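Local coordinates for protein caspase-1 subunit p19/18 (Spodoptera frugiperda, PDB 1M72) that is a cysteine endopeptidase of the caspase family that probably acts in the proteolytic cascade executing apoptosis, at residues Ile36-Glu41 / Pro76-Glu81; Phe43-Leu48 / Met113-Asp118; Cys100-Val105 / Pro142-Ile147; Phe182-Ser187 / Thr256-Arg261. All blocks are in the same frame, centred on the assembly; numbering follows the deposited sequence.

How the interactions relate
The four contacts run from the buried middle of the caspase domain to its surface. Interactions 1, 3 and 4 all belong to one mixed sheet: 100-105 / 142-147 is its fully buried parallel centre, 36-41 / 76-81 lies at one margin and 182-187 / 256-261 at the other. Backbone bonds tie interaction 3 directly to both. Interaction 2 is a surface contact between the loop after strand 31-39 and strand 113-115 with the residues that follow it, joined to interaction 1 through Leu78 and Ser80. Chemistry follows place: backbone bonds and hydrocarbon packing rule the centre, an asparagine side chain and a water close interaction 1, aromatic and charged groups mix in interaction 2, and a second subunit continues the sheet beyond interaction 4.

Interaction 1 of 4, residues Ile36-Glu41 / Pro76-Glu81; sequences IIFNHE and PNLKSE
Asn77 carries this contact with CG set beside its own backbone N, anti to the carbonyl carbon (chi1 -57°), on a residue whose phi is positive. From there OD1 points at the chain just past the strand and takes the Glu41 N-H at 2.6 Å, in the carbonyl plane and on a lone pair; His42 N donates to the same oxygen. The backbone N of Asn77 gives a nearly straight bond to Asn39 O (2.8 Å, 176°). On the other branch, ND2 donates to a water that in turn donates to OE1 of the extended Glu41 side chain. His40 reaches the neighbouring segment edge-on, CE1 lying 3.2 Å from Leu78 O in the ring plane, while its buried ND1 finds no partner in the model. Leu78 CD1 meets the edge of the Phe38 ring at CE2 (4.0 Å). Asn39 with Pro76 is the last parallel pair of strands 31-39 and 70-76, and the Asn77 side chain carries the contact past it, with helix 80-92 packed over Phe38, His40 and Leu78 and helix 54-67 against Asn39 and Glu41.

Interaction 2 of 4, residues Phe43-Leu48 / Met113-Asp118; sequences FDIHSL and MLYAKD
Phe43, Asp44, Leu48 and Tyr115 all set CG, and Ile45 its CG1, beside the backbone N and anti to the carbonyl carbon, whereas Lys117 has CG anti to N (chi1 176°) and bends only at chi3 (80°). So turned, the side chains of the loop between strand 31-39 and helix 54-67, which makes a type I turn from Ile45 to Leu48, meet strand 113-115 of the small antiparallel sheet of the caspase domain and the residues after it. One backbone bond spans the two: Asp44 N donates to Lys117 O at 2.9 Å, approaching from above the carbonyl plane. Alongside it, Asp44 OD2 lies 3.1 Å from Lys117 CE, yet NZ stays 4.1 Å from OD2, so the opposite charges probably attract, though too far apart for a salt bridge. The Phe43 ring brings its edge to Ala116 O, with CD2 3.2 Å from that oxygen, an approach of ring hydrogens to a carbonyl. The same ring meets that of His108, an active-site residue by similarity, so this surface contact borders the probable catalytic centre. Tyr115 OH is hydrogen-bonded to Glu110. Ile45 CD1 reaches Tyr115 CD2 at 3.7 Å, and over one face sits Leu48 CD1, a CH-pi contact 3.8 Å from the centroid of the Tyr115 ring and 20° off its normal.

Interaction 3 of 4, residues Cys100-Val105 / Pro142-Ile147; sequences CLLVAV and PKLFFI
Residues 100-105 and 143-147, parts of strands 98-106 and 143-148, run parallel, their axes 4.6 Å apart at closest and 12° from alignment, joined by five backbone hydrogen bonds that alternate in direction, among them Leu144 N to Leu101 O and Val103 N to Leu144 O, both 2.7 Å. The side chains divide between two faces. On one, Val103 and Phe145 lie side by side pointing the same way; with CG2 placed beside its backbone N, the valine sets that methyl 3.5 Å from Phe145 CE2. On the other, Leu102 has CG anti to N (chi1 -172°) and crosses the Phe146 side chain at about a right angle, CD1 meeting CE1 of that ring at 3.9 Å. At the start of the pairing, Cys100 CB packs on Pro142 CG at 3.6 Å, its sulfur in the crowded position between N and the carbonyl carbon. Lys143 instead bends away, giving NZ to the carbonyls of Leu138 and Lys141. Between these segments side chains meet through hydrocarbon, and every hydrogen bond is main chain to main chain.

Interaction 4 of 4, residues Phe182-Ser187 / Thr256-Arg261; sequences FLIAFS and TSMLTR
Beyond the parallel strands of the central caspase sheet comes an antiparallel one, strand 254-257, and here it pairs with strand 182-186. Ile184 and Thr256 form a hydrogen-bonded pair: Ile184 N gives an almost straight bond to Thr256 O (2.6 Å, 177°), and Thr256 N returns one to Ile184 O, from above the carbonyl plane. A water also donates to Ile184 O and bonds to Thr256 OG1, which its torsion sets beside the backbone N. Leu183 and Ser257 make the next, non-hydrogen-bonded pair, where Leu183 CD1 lies 3.7 Å from Ser257 CB. Met258 N then donates to Phe182 O (2.7 Å). Bent at both chi2 and chi3 (each 66°), the methionine curls back so that CE touches Phe182 CB at 3.6 Å, while the phenylalanine ring leads off toward Trp127. Ser257 OG, anti to N, accepts from Leu259 N in an ST turn, and Leu259 CD2 comes within 4.1 Å of Leu183 CB. Thr256 and Ser257 also pair with an antiparallel strand of the second subunit, so this short strand has a neighbour on each side, Thr256 bonding to Ile184 within the chain: the pairings make one continuous sheet across the interface, with hydrocarbon packing beside them.

Interaction 1 of 4, residues Ile36-Glu41 / Pro76-Glu81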
loop_
_atom_site.group_PDB
_atom_site.type_symbol
_atom_site.label_atom_id
_atom_site.label_comp_id
_atom_site.label_asym_id
_atom_site.label_seq_id
_atom_site.Cartn_x
_atom_site.Cartn_y
_atom_site.Cartn_z
ATOM N N ILE C 36 -19.013 6.604 -4.755
ATOM C CA ILE C 36 -19.204 6.814 -6.192
ATOM C C ILE C 36 -18.632 5.629 -6.965
ATOM O O ILE C 36 -17.467 5.305 -6.815
ATOM C CB ILE C 36 -18.436 8.025 -6.744
ATOM C CG1 ILE C 36 -18.680 9.269 -5.932
ATOM C CG2 ILE C 36 -18.842 8.249 -8.179
ATOM C CD1 ILE C 36 -17.825 10.421 -6.479
ATOM N N ILE C 37 -19.446 5.016 -7.805
ATOM C CA ILE C 37 -18.959 3.903 -8.602
ATOM C C ILE C 37 -18.924 4.277 -10.095
ATOM O O ILE C 37 -19.936 4.651 -10.687
ATOM C CB ILE C 37 -19.847 2.656 -8.375
ATOM C CG1 ILE C 37 -19.807 2.262 -6.883
ATOM C CG2 ILE C 37 -19.362 1.507 -9.252
ATOM C CD1 ILE C 37 -20.829 1.141 -6.449
ATOM N N PHE C 38 -17.755 4.235 -10.698
ATOM C CA PHE C 38 -17.683 4.507 -12.126
ATOM C C PHE C 38 -17.523 3.157 -12.744
ATOM O O PHE C 38 -16.457 2.564 -12.716
ATOM C CB PHE C 38 -16.496 5.392 -12.488
ATOM C CG PHE C 38 -16.580 6.744 -11.883
ATOM C CD1 PHE C 38 -16.008 6.994 -10.636
ATOM C CD2 PHE C 38 -17.251 7.771 -12.544
ATOM C CE1 PHE C 38 -16.090 8.254 -10.040
ATOM C CE2 PHE C 38 -17.350 9.048 -11.973
ATOM C CZ PHE C 38 -16.764 9.302 -10.704
ATOM N N ASN C 39 -18.617 2.682 -13.311
ATOM C CA ASN C 39 -18.694 1.363 -13.945
ATOM C C ASN C 39 -18.636 1.512 -15.452
ATOM O O ASN C 39 -19.501 2.196 -16.042
ATOM C CB ASN C 39 -20.004 0.711 -13.531
ATOM C CG ASN C 39 -20.116 -0.673 -14.023
ATOM O OD1 ASN C 39 -21.169 -1.090 -14.468
ATOM N ND2 ASN C 39 -19.025 -1.407 -13.958
ATOM N N HIS C 40 -17.644 0.858 -16.068
ATOM C CA HIS C 40 -17.434 0.962 -17.518
ATOM C C HIS C 40 -17.577 -0.340 -18.217
ATOM O O HIS C 40 -16.728 -1.199 -18.054
ATOM C CB HIS C 40 -16.039 1.485 -17.833
ATOM C CG HIS C 40 -15.840 2.904 -17.434
ATOM N ND1 HIS C 40 -16.251 3.959 -18.222
ATOM C CD2 HIS C 40 -15.365 3.445 -16.287
ATOM C CE1 HIS C 40 -16.042 5.091 -17.576
ATOM N NE2 HIS C 40 -15.505 4.808 -16.402
ATOM N N GLU C 41 -18.626 -0.479 -19.023
ATOM C CA GLU C 41 -18.840 -1.747 -19.739
ATOM C C GLU C 41 -18.487 -1.719 -21.231
ATOM O O GLU C 41 -18.038 -2.713 -21.796
ATOM C CB GLU C 41 -20.301 -2.217 -19.573
ATOM C CG GLU C 41 -20.566 -3.693 -20.022
ATOM C CD GLU C 41 -22.016 -4.153 -19.774
ATOM O OE1 GLU C 41 -22.935 -3.286 -19.684
ATOM O OE2 GLU C 41 -22.233 -5.383 -19.677
ATOM N N PRO C 76 -22.605 5.042 -15.016
ATOM C CA PRO C 76 -22.319 4.115 -16.106
ATOM C C PRO C 76 -21.704 4.743 -17.349
ATOM O O PRO C 76 -22.237 5.717 -17.899
ATOM C CB PRO C 76 -23.687 3.468 -16.366
ATOM C CG PRO C 76 -24.619 4.636 -16.189
ATOM C CD PRO C 76 -24.044 5.389 -14.974
ATOM N N ASN C 77 -20.548 4.196 -17.737
ATOM C CA ASN C 77 -19.823 4.596 -18.942
ATOM C C ASN C 77 -19.587 6.052 -19.277
ATOM O O ASN C 77 -19.880 6.480 -20.386
ATOM C CB ASN C 77 -20.500 3.931 -20.139
ATOM C CG ASN C 77 -20.544 2.441 -19.977
ATOM O OD1 ASN C 77 -19.500 1.800 -19.803
ATOM N ND2 ASN C 77 -21.746 1.873 -19.991
ATOM N N LEU C 78 -19.016 6.804 -18.354
ATOM C CA LEU C 78 -18.775 8.196 -18.604
ATOM C C LEU C 78 -17.492 8.418 -19.422
ATOM O O LEU C 78 -16.609 7.553 -19.475
ATOM C CB LEU C 78 -18.679 8.949 -17.272
ATOM C CG LEU C 78 -19.848 9.055 -16.271
ATOM C CD1 LEU C 78 -19.452 10.087 -15.178
ATOM C CD2 LEU C 78 -21.172 9.531 -16.971
ATOM N N LYS C 79 -17.427 9.581 -20.082
ATOM C CA LYS C 79 -16.273 10.018 -20.840
ATOM C C LYS C 79 -15.310 10.588 -19.780
ATOM O O LYS C 79 -15.730 10.947 -18.674
ATOM C CB LYS C 79 -16.669 11.123 -21.818
ATOM C CG LYS C 79 -17.520 10.629 -22.997
ATOM C CD LYS C 79 -18.032 11.772 -23.853
ATOM C CE LYS C 79 -16.911 12.396 -24.679
ATOM N NZ LYS C 79 -17.407 13.514 -25.561
ATOM N N SER C 80 -14.034 10.687 -20.113
ATOM C CA SER C 80 -13.068 11.179 -19.152
ATOM C C SER C 80 -13.382 12.533 -18.492
ATOM O O SER C 80 -13.112 12.746 -17.295
ATOM C CB SER C 80 -11.694 11.228 -19.793
ATOM O OG SER C 80 -10.759 11.777 -18.886
ATOM N N GLU C 81 -13.965 13.439 -19.263
ATOM C CA GLU C 81 -14.269 14.754 -18.741
ATOM C C GLU C 81 -15.434 14.692 -17.791
ATOM O O GLU C 81 -15.569 15.541 -16.914
ATOM C CB GLU C 81 -14.580 15.732 -19.887
ATOM C CG GLU C 81 -13.392 15.966 -20.851
ATOM C CD GLU C 81 -12.179 16.636 -20.190
ATOM O OE1 GLU C 81 -11.693 16.115 -19.150
ATOM O OE2 GLU C 81 -11.705 17.681 -20.720
HETATM O O HOH W 1 -23.091 -0.778 -19.306
#

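Interaction 2 of 4, residues Phe43-Leu48 / Met113-Asp118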
loop_
_atom_site.group_PDB
_atom_site.type_symbol
_atom_site.label_atom_id
_atom_site.label_comp_id
_atom_site.label_asym_id
_atom_site.label_seq_id
_atom_site.Cartn_x
_atom_site.Cartn_y
_atom_site.Cartn_z
ATOM N N PHE C 43 -16.773 0.695 -24.610
ATOM C CA PHE C 43 -15.841 1.757 -24.958
ATOM C C PHE C 43 -15.897 2.222 -26.410
ATOM O O PHE C 43 -16.097 1.406 -27.304
ATOM C CB PHE C 43 -14.414 1.280 -24.653
ATOM C CG PHE C 43 -14.231 0.808 -23.227
ATOM C CD1 PHE C 43 -14.660 -0.465 -22.836
ATOM C CD2 PHE C 43 -13.730 1.685 -22.248
ATOM C CE1 PHE C 43 -14.612 -0.859 -21.487
ATOM C CE2 PHE C 43 -13.672 1.303 -20.910
ATOM C CZ PHE C 43 -14.118 0.026 -20.517
ATOM N N ASP C 44 -15.690 3.525 -26.631
ATOM C CA ASP C 44 -15.662 4.101 -27.972
ATOM C C ASP C 44 -14.237 4.040 -28.508
ATOM O O ASP C 44 -13.881 4.797 -29.393
ATOM C CB ASP C 44 -16.136 5.565 -27.988
ATOM C CG ASP C 44 -17.579 5.728 -27.508
ATOM O OD1 ASP C 44 -18.368 4.765 -27.621
ATOM O OD2 ASP C 44 -17.918 6.832 -27.032
ATOM N N ILE C 45 -13.435 3.132 -27.952
ATOM C CA ILE C 45 -12.050 2.882 -28.361
ATOM C C ILE C 45 -12.058 1.493 -29.034
ATOM O O ILE C 45 -12.278 0.443 -28.378
ATOM C CB ILE C 45 -11.130 2.874 -27.143
ATOM C CG1 ILE C 45 -11.105 4.298 -26.536
ATOM C CG2 ILE C 45 -9.747 2.364 -27.546
ATOM C CD1 ILE C 45 -10.998 4.342 -25.009
ATOM N N HIS C 46 -11.830 1.486 -30.347
ATOM C CA HIS C 46 -11.897 0.248 -31.109
ATOM C C HIS C 46 -11.130 -0.965 -30.580
ATOM O O HIS C 46 -11.591 -2.081 -30.754
ATOM C CB HIS C 46 -11.510 0.506 -32.576
ATOM C CG HIS C 46 -11.608 -0.711 -33.450
ATOM N ND1 HIS C 46 -12.811 -1.320 -33.757
ATOM C CD2 HIS C 46 -10.647 -1.463 -34.042
ATOM C CE1 HIS C 46 -12.583 -2.393 -34.495
ATOM N NE2 HIS C 46 -11.280 -2.504 -34.682
ATOM N N SER C 47 -9.992 -0.768 -29.928
ATOM C CA SER C 47 -9.199 -1.898 -29.455
ATOM C C SER C 47 -9.629 -2.506 -28.117
ATOM O O SER C 47 -9.068 -3.514 -27.657
ATOM C CB SER C 47 -7.732 -1.476 -29.365
ATOM O OG SER C 47 -7.603 -0.289 -28.589
ATOM N N LEU C 48 -10.623 -1.881 -27.502
ATOM C CA LEU C 48 -11.108 -2.320 -26.222
ATOM C C LEU C 48 -12.430 -3.084 -26.329
ATOM O O LEU C 48 -13.468 -2.565 -26.801
ATOM C CB LEU C 48 -11.264 -1.103 -25.278
ATOM C CG LEU C 48 -10.016 -0.296 -24.896
ATOM C CD1 LEU C 48 -10.341 0.772 -23.848
ATOM C CD2 LEU C 48 -9.018 -1.246 -24.348
ATOM N N MET C 113 -2.525 3.892 -15.900
ATOM C CA MET C 113 -3.595 4.360 -16.762
ATOM C C MET C 113 -4.956 3.666 -16.562
ATOM O O MET C 113 -5.016 2.452 -16.338
ATOM C CB MET C 113 -3.087 4.204 -18.211
ATOM C CG MET C 113 -3.988 4.641 -19.333
ATOM S SD MET C 113 -3.417 3.948 -20.984
ATOM C CE MET C 113 -1.630 4.308 -20.956
ATOM N N LEU C 114 -6.017 4.466 -16.622
ATOM C CA LEU C 114 -7.383 3.994 -16.560
ATOM C C LEU C 114 -8.118 4.500 -17.821
ATOM O O LEU C 114 -7.806 5.579 -18.344
ATOM C CB LEU C 114 -8.090 4.520 -15.294
ATOM C CG LEU C 114 -7.528 3.863 -14.033
ATOM C CD1 LEU C 114 -8.151 4.460 -12.829
ATOM C CD2 LEU C 114 -7.789 2.380 -14.079
ATOM N N TYR C 115 -9.092 3.735 -18.311
ATOM C CA TYR C 115 -9.855 4.172 -19.481
ATOM C C TYR C 115 -11.252 4.626 -19.140
ATOM O O TYR C 115 -11.957 4.000 -18.360
ATOM C CB TYR C 115 -9.973 3.063 -20.553
ATOM C CG TYR C 115 -8.725 2.825 -21.377
ATOM C CD1 TYR C 115 -7.853 1.787 -21.049
ATOM C CD2 TYR C 115 -8.385 3.672 -22.448
ATOM C CE1 TYR C 115 -6.657 1.580 -21.751
ATOM C CE2 TYR C 115 -7.168 3.484 -23.181
ATOM C CZ TYR C 115 -6.318 2.431 -22.811
ATOM O OH TYR C 115 -5.134 2.202 -23.457
ATOM N N ALA C 116 -11.637 5.748 -19.718
ATOM C CA ALA C 116 -12.991 6.272 -19.594
ATOM C C ALA C 116 -13.670 5.665 -20.836
ATOM O O ALA C 116 -13.121 4.768 -21.465
ATOM C CB ALA C 116 -12.978 7.770 -19.699
ATOM N N LYS C 117 -14.839 6.165 -21.219
ATOM C CA LYS C 117 -15.500 5.622 -22.395
ATOM C C LYS C 117 -14.750 6.025 -23.656
ATOM O O LYS C 117 -14.578 5.224 -24.569
ATOM C CB LYS C 117 -16.937 6.134 -22.498
ATOM C CG LYS C 117 -17.628 5.663 -23.782
ATOM C CD LYS C 117 -19.079 6.054 -23.826
ATOM C CE LYS C 117 -19.215 7.478 -24.252
ATOM N NZ LYS C 117 -20.631 7.910 -24.167
ATOM N N ASP C 118 -14.276 7.266 -23.668
ATOM C CA ASP C 118 -13.580 7.847 -24.807
ATOM C C ASP C 118 -12.049 7.850 -24.806
ATOM O O ASP C 118 -11.432 7.712 -25.852
ATOM C CB ASP C 118 -14.078 9.286 -24.974
ATOM C CG ASP C 118 -13.814 10.137 -23.724
ATOM O OD1 ASP C 118 -13.639 9.566 -22.628
ATOM O OD2 ASP C 118 -13.788 11.374 -23.826
#

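Interaction 3 of 4, residues Cys100-Val105 / Pro142-Ile147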
loop_
_atom_site.group_PDB
_atom_site.type_symbol
_atom_site.label_atom_id
_atom_site.label_comp_id
_atom_site.label_asym_id
_atom_site.label_seq_id
_atom_site.Cartn_x
_atom_site.Cartn_y
_atom_site.Cartn_z
ATOM N N CYS C 100 -16.719 9.454 5.813
ATOM C CA CYS C 100 -15.691 9.175 4.808
ATOM C C CYS C 100 -16.186 9.326 3.349
ATOM O O CYS C 100 -17.309 9.784 3.086
ATOM C CB CYS C 100 -15.235 7.706 5.003
ATOM S SG CYS C 100 -16.562 6.460 4.595
ATOM N N LEU C 101 -15.318 8.954 2.416
ATOM C CA LEU C 101 -15.643 8.981 0.984
ATOM C C LEU C 101 -15.057 7.710 0.387
ATOM O O LEU C 101 -13.969 7.274 0.776
ATOM C CB LEU C 101 -15.026 10.177 0.268
ATOM C CG LEU C 101 -15.094 10.161 -1.272
ATOM C CD1 LEU C 101 -16.475 10.577 -1.706
ATOM C CD2 LEU C 101 -14.007 11.092 -1.886
ATOM N N LEU C 102 -15.815 7.107 -0.508
ATOM C CA LEU C 102 -15.412 5.911 -1.199
ATOM C C LEU C 102 -15.620 6.150 -2.687
ATOM O O LEU C 102 -16.707 6.558 -3.111
ATOM C CB LEU C 102 -16.282 4.729 -0.764
ATOM C CG LEU C 102 -15.791 3.368 -1.304
ATOM C CD1 LEU C 102 -16.264 2.231 -0.358
ATOM C CD2 LEU C 102 -16.281 3.127 -2.787
ATOM N N VAL C 103 -14.576 5.920 -3.478
ATOM C CA VAL C 103 -14.693 6.033 -4.930
ATOM C C VAL C 103 -14.271 4.634 -5.488
ATOM O O VAL C 103 -13.276 4.060 -5.029
ATOM C CB VAL C 103 -13.727 7.117 -5.493
ATOM C CG1 VAL C 103 -13.806 7.157 -6.997
ATOM C CG2 VAL C 103 -14.019 8.468 -4.901
ATOM N N ALA C 104 -15.031 4.075 -6.436
ATOM C CA ALA C 104 -14.663 2.797 -7.060
ATOM C C ALA C 104 -14.625 2.956 -8.601
ATOM O O ALA C 104 -15.428 3.681 -9.196
ATOM C CB ALA C 104 -15.672 1.674 -6.663
ATOM N N VAL C 105 -13.694 2.287 -9.253
ATOM C CA VAL C 105 -13.617 2.376 -10.691
ATOM C C VAL C 105 -13.460 0.969 -11.216
ATOM O O VAL C 105 -12.596 0.237 -10.765
ATOM C CB VAL C 105 -12.426 3.268 -11.141
ATOM C CG1 VAL C 105 -12.363 3.358 -12.686
ATOM C CG2 VAL C 105 -12.585 4.653 -10.579
ATOM N N PRO C 142 -11.203 9.158 6.567
ATOM C CA PRO C 142 -10.734 8.217 5.551
ATOM C C PRO C 142 -11.333 8.424 4.148
ATOM O O PRO C 142 -12.540 8.580 3.981
ATOM C CB PRO C 142 -11.081 6.850 6.155
ATOM C CG PRO C 142 -12.290 7.116 6.933
ATOM C CD PRO C 142 -12.012 8.475 7.592
ATOM N N LYS C 143 -10.452 8.415 3.150
ATOM C CA LYS C 143 -10.834 8.569 1.744
ATOM C C LYS C 143 -10.387 7.270 1.051
ATOM O O LYS C 143 -9.195 7.000 0.891
ATOM C CB LYS C 143 -10.148 9.833 1.174
ATOM C CG LYS C 143 -10.594 11.087 1.950
ATOM C CD LYS C 143 -9.689 12.280 1.750
ATOM C CE LYS C 143 -8.523 12.274 2.741
ATOM N NZ LYS C 143 -8.922 12.861 4.073
ATOM N N LEU C 144 -11.376 6.470 0.668
ATOM C CA LEU C 144 -11.175 5.158 0.056
ATOM C C LEU C 144 -11.319 5.058 -1.473
ATOM O O LEU C 144 -12.269 5.572 -2.083
ATOM C CB LEU C 144 -12.119 4.147 0.733
ATOM C CG LEU C 144 -12.344 4.398 2.237
ATOM C CD1 LEU C 144 -13.408 3.458 2.791
ATOM C CD2 LEU C 144 -11.048 4.203 3.012
ATOM N N PHE C 145 -10.375 4.342 -2.076
ATOM C CA PHE C 145 -10.382 4.179 -3.515
ATOM C C PHE C 145 -10.198 2.725 -3.897
ATOM O O PHE C 145 -9.245 2.081 -3.462
ATOM C CB PHE C 145 -9.289 5.054 -4.146
ATOM C CG PHE C 145 -9.507 6.518 -3.898
ATOM C CD1 PHE C 145 -9.153 7.090 -2.671
ATOM C CD2 PHE C 145 -10.190 7.302 -4.828
ATOM C CE1 PHE C 145 -9.481 8.404 -2.354
ATOM C CE2 PHE C 145 -10.529 8.620 -4.534
ATOM C CZ PHE C 145 -10.181 9.177 -3.294
ATOM N N PHE C 146 -11.119 2.209 -4.714
ATOM C CA PHE C 146 -11.019 0.836 -5.151
ATOM C C PHE C 146 -10.959 0.790 -6.654
ATOM O O PHE C 146 -11.825 1.339 -7.341
ATOM C CB PHE C 146 -12.192 0.025 -4.626
ATOM C CG PHE C 146 -12.190 -0.100 -3.151
ATOM C CD1 PHE C 146 -12.775 0.897 -2.352
ATOM C CD2 PHE C 146 -11.573 -1.183 -2.545
ATOM C CE1 PHE C 146 -12.739 0.804 -0.963
ATOM C CE2 PHE C 146 -11.523 -1.297 -1.140
ATOM C CZ PHE C 146 -12.114 -0.291 -0.342
ATOM N N ILE C 147 -9.933 0.125 -7.166
ATOM C CA ILE C 147 -9.773 0.075 -8.601
ATOM C C ILE C 147 -9.695 -1.304 -9.193
ATOM O O ILE C 147 -8.764 -2.086 -8.899
ATOM C CB ILE C 147 -8.516 0.872 -9.013
ATOM C CG1 ILE C 147 -8.668 2.323 -8.539
ATOM C CG2 ILE C 147 -8.319 0.816 -10.537
ATOM C CD1 ILE C 147 -7.410 2.966 -8.383
#

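Interaction 4 of 4, residues Phe182-Ser187 / Thr256-Arg261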
loop_
_atom_site.group_PDB
_atom_site.type_symbol
_atom_site.label_atom_id
_atom_site.label_comp_id
_atom_site.label_asym_id
_atom_site.label_seq_id
_atom_site.Cartn_x
_atom_site.Cartn_y
_atom_site.Cartn_z
ATOM N N PHE C 182 -5.532 8.270 3.131
ATOM C CA PHE C 182 -5.993 7.712 1.875
ATOM C C PHE C 182 -5.708 6.213 1.942
ATOM O O PHE C 182 -4.685 5.773 2.516
ATOM C CB PHE C 182 -5.229 8.313 0.663
ATOM C CG PHE C 182 -5.677 9.703 0.282
ATOM C CD1 PHE C 182 -6.550 9.903 -0.810
ATOM C CD2 PHE C 182 -5.250 10.818 1.025
ATOM C CE1 PHE C 182 -7.006 11.201 -1.160
ATOM C CE2 PHE C 182 -5.686 12.114 0.687
ATOM C CZ PHE C 182 -6.578 12.314 -0.417
ATOM N N LEU C 183 -6.629 5.452 1.368
ATOM C CA LEU C 183 -6.489 4.029 1.237
ATOM C C LEU C 183 -6.767 3.800 -0.244
ATOM O O LEU C 183 -7.844 4.143 -0.745
ATOM C CB LEU C 183 -7.517 3.285 2.055
ATOM C CG LEU C 183 -7.480 1.751 1.873
ATOM C CD1 LEU C 183 -6.136 1.243 2.275
ATOM C CD2 LEU C 183 -8.593 1.113 2.714
ATOM N N ILE C 184 -5.804 3.213 -0.939
ATOM C CA ILE C 184 -5.964 2.995 -2.356
ATOM C C ILE C 184 -5.695 1.544 -2.664
ATOM O O ILE C 184 -4.521 1.063 -2.640
ATOM C CB ILE C 184 -4.989 3.918 -3.200
ATOM C CG1 ILE C 184 -5.277 5.391 -2.909
ATOM C CG2 ILE C 184 -5.172 3.632 -4.725
ATOM C CD1 ILE C 184 -4.277 6.380 -3.564
ATOM N N ALA C 185 -6.801 0.869 -2.979
ATOM C CA ALA C 185 -6.788 -0.547 -3.291
ATOM C C ALA C 185 -6.947 -0.906 -4.769
ATOM O O ALA C 185 -8.009 -0.697 -5.372
ATOM C CB ALA C 185 -7.832 -1.254 -2.501
ATOM N N PHE C 186 -5.871 -1.464 -5.323
ATOM C CA PHE C 186 -5.864 -1.938 -6.706
ATOM C C PHE C 186 -6.057 -3.463 -6.695
ATOM O O PHE C 186 -5.512 -4.183 -5.843
ATOM C CB PHE C 186 -4.542 -1.587 -7.421
ATOM C CG PHE C 186 -4.569 -0.250 -8.175
ATOM C CD1 PHE C 186 -4.214 0.943 -7.537
ATOM C CD2 PHE C 186 -4.875 -0.209 -9.542
ATOM C CE1 PHE C 186 -4.147 2.158 -8.249
ATOM C CE2 PHE C 186 -4.814 1.003 -10.270
ATOM C CZ PHE C 186 -4.450 2.178 -9.629
ATOM N N SER C 187 -6.871 -3.926 -7.626
ATOM C CA SER C 187 -7.169 -5.340 -7.815
ATOM C C SER C 187 -5.909 -6.140 -8.078
ATOM O O SER C 187 -5.863 -7.338 -7.850
ATOM C CB SER C 187 -8.095 -5.520 -9.030
ATOM O OG SER C 187 -7.502 -5.021 -10.240
ATOM N N THR C 256 -2.673 0.041 -0.936
ATOM C CA THR C 256 -1.800 1.159 -0.575
ATOM C C THR C 256 -2.480 1.989 0.489
ATOM O O THR C 256 -3.570 2.526 0.283
ATOM C CB THR C 256 -1.450 2.045 -1.815
ATOM O OG1 THR C 256 -0.837 1.228 -2.828
ATOM C CG2 THR C 256 -0.457 3.166 -1.438
ATOM N N SER C 257 -1.826 2.100 1.634
ATOM C CA SER C 257 -2.420 2.824 2.729
ATOM C C SER C 257 -1.573 3.933 3.313
ATOM O O SER C 257 -0.356 3.757 3.559
ATOM C CB SER C 257 -2.829 1.823 3.843
ATOM O OG SER C 257 -3.035 2.420 5.113
ATOM N N MET C 258 -2.251 5.078 3.484
ATOM C CA MET C 258 -1.726 6.278 4.125
ATOM C C MET C 258 -2.590 6.499 5.390
ATOM O O MET C 258 -2.528 7.571 5.995
ATOM C CB MET C 258 -1.875 7.517 3.240
ATOM C CG MET C 258 -0.765 7.731 2.227
ATOM S SD MET C 258 -0.665 6.498 0.934
ATOM C CE MET C 258 -2.094 6.688 0.030
ATOM N N LEU C 259 -3.399 5.508 5.771
ATOM C CA LEU C 259 -4.267 5.624 6.953
ATOM C C LEU C 259 -3.492 5.842 8.238
ATOM O O LEU C 259 -2.547 5.119 8.551
ATOM C CB LEU C 259 -5.157 4.389 7.096
ATOM C CG LEU C 259 -6.100 4.167 5.906
ATOM C CD1 LEU C 259 -7.020 3.041 6.263
ATOM C CD2 LEU C 259 -6.952 5.453 5.535
ATOM N N THR C 260 -3.877 6.870 8.981
ATOM C CA THR C 260 -3.198 7.187 10.241
ATOM C C THR C 260 -3.961 6.620 11.475
ATOM O O THR C 260 -3.518 6.741 12.624
ATOM C CB THR C 260 -3.059 8.706 10.373
ATOM O OG1 THR C 260 -4.366 9.287 10.348
ATOM C CG2 THR C 260 -2.233 9.286 9.202
ATOM N N ARG C 261 -5.133 6.048 11.239
ATOM C CA ARG C 261 -5.916 5.461 12.305
ATOM C C ARG C 261 -6.569 4.195 11.732
ATOM O O ARG C 261 -6.524 3.953 10.524
ATOM C CB ARG C 261 -6.997 6.437 12.802
ATOM C CG ARG C 261 -6.481 7.843 13.145
ATOM C CD ARG C 261 -7.609 8.676 13.715
ATOM N NE ARG C 261 -7.229 10.084 13.820
ATOM C CZ ARG C 261 -6.308 10.556 14.666
ATOM N NH1 ARG C 261 -5.661 9.742 15.522
ATOM N NH2 ARG C 261 -5.990 11.841 14.614
HETATM O O HOH W 2 -2.269 0.089 -4.557
#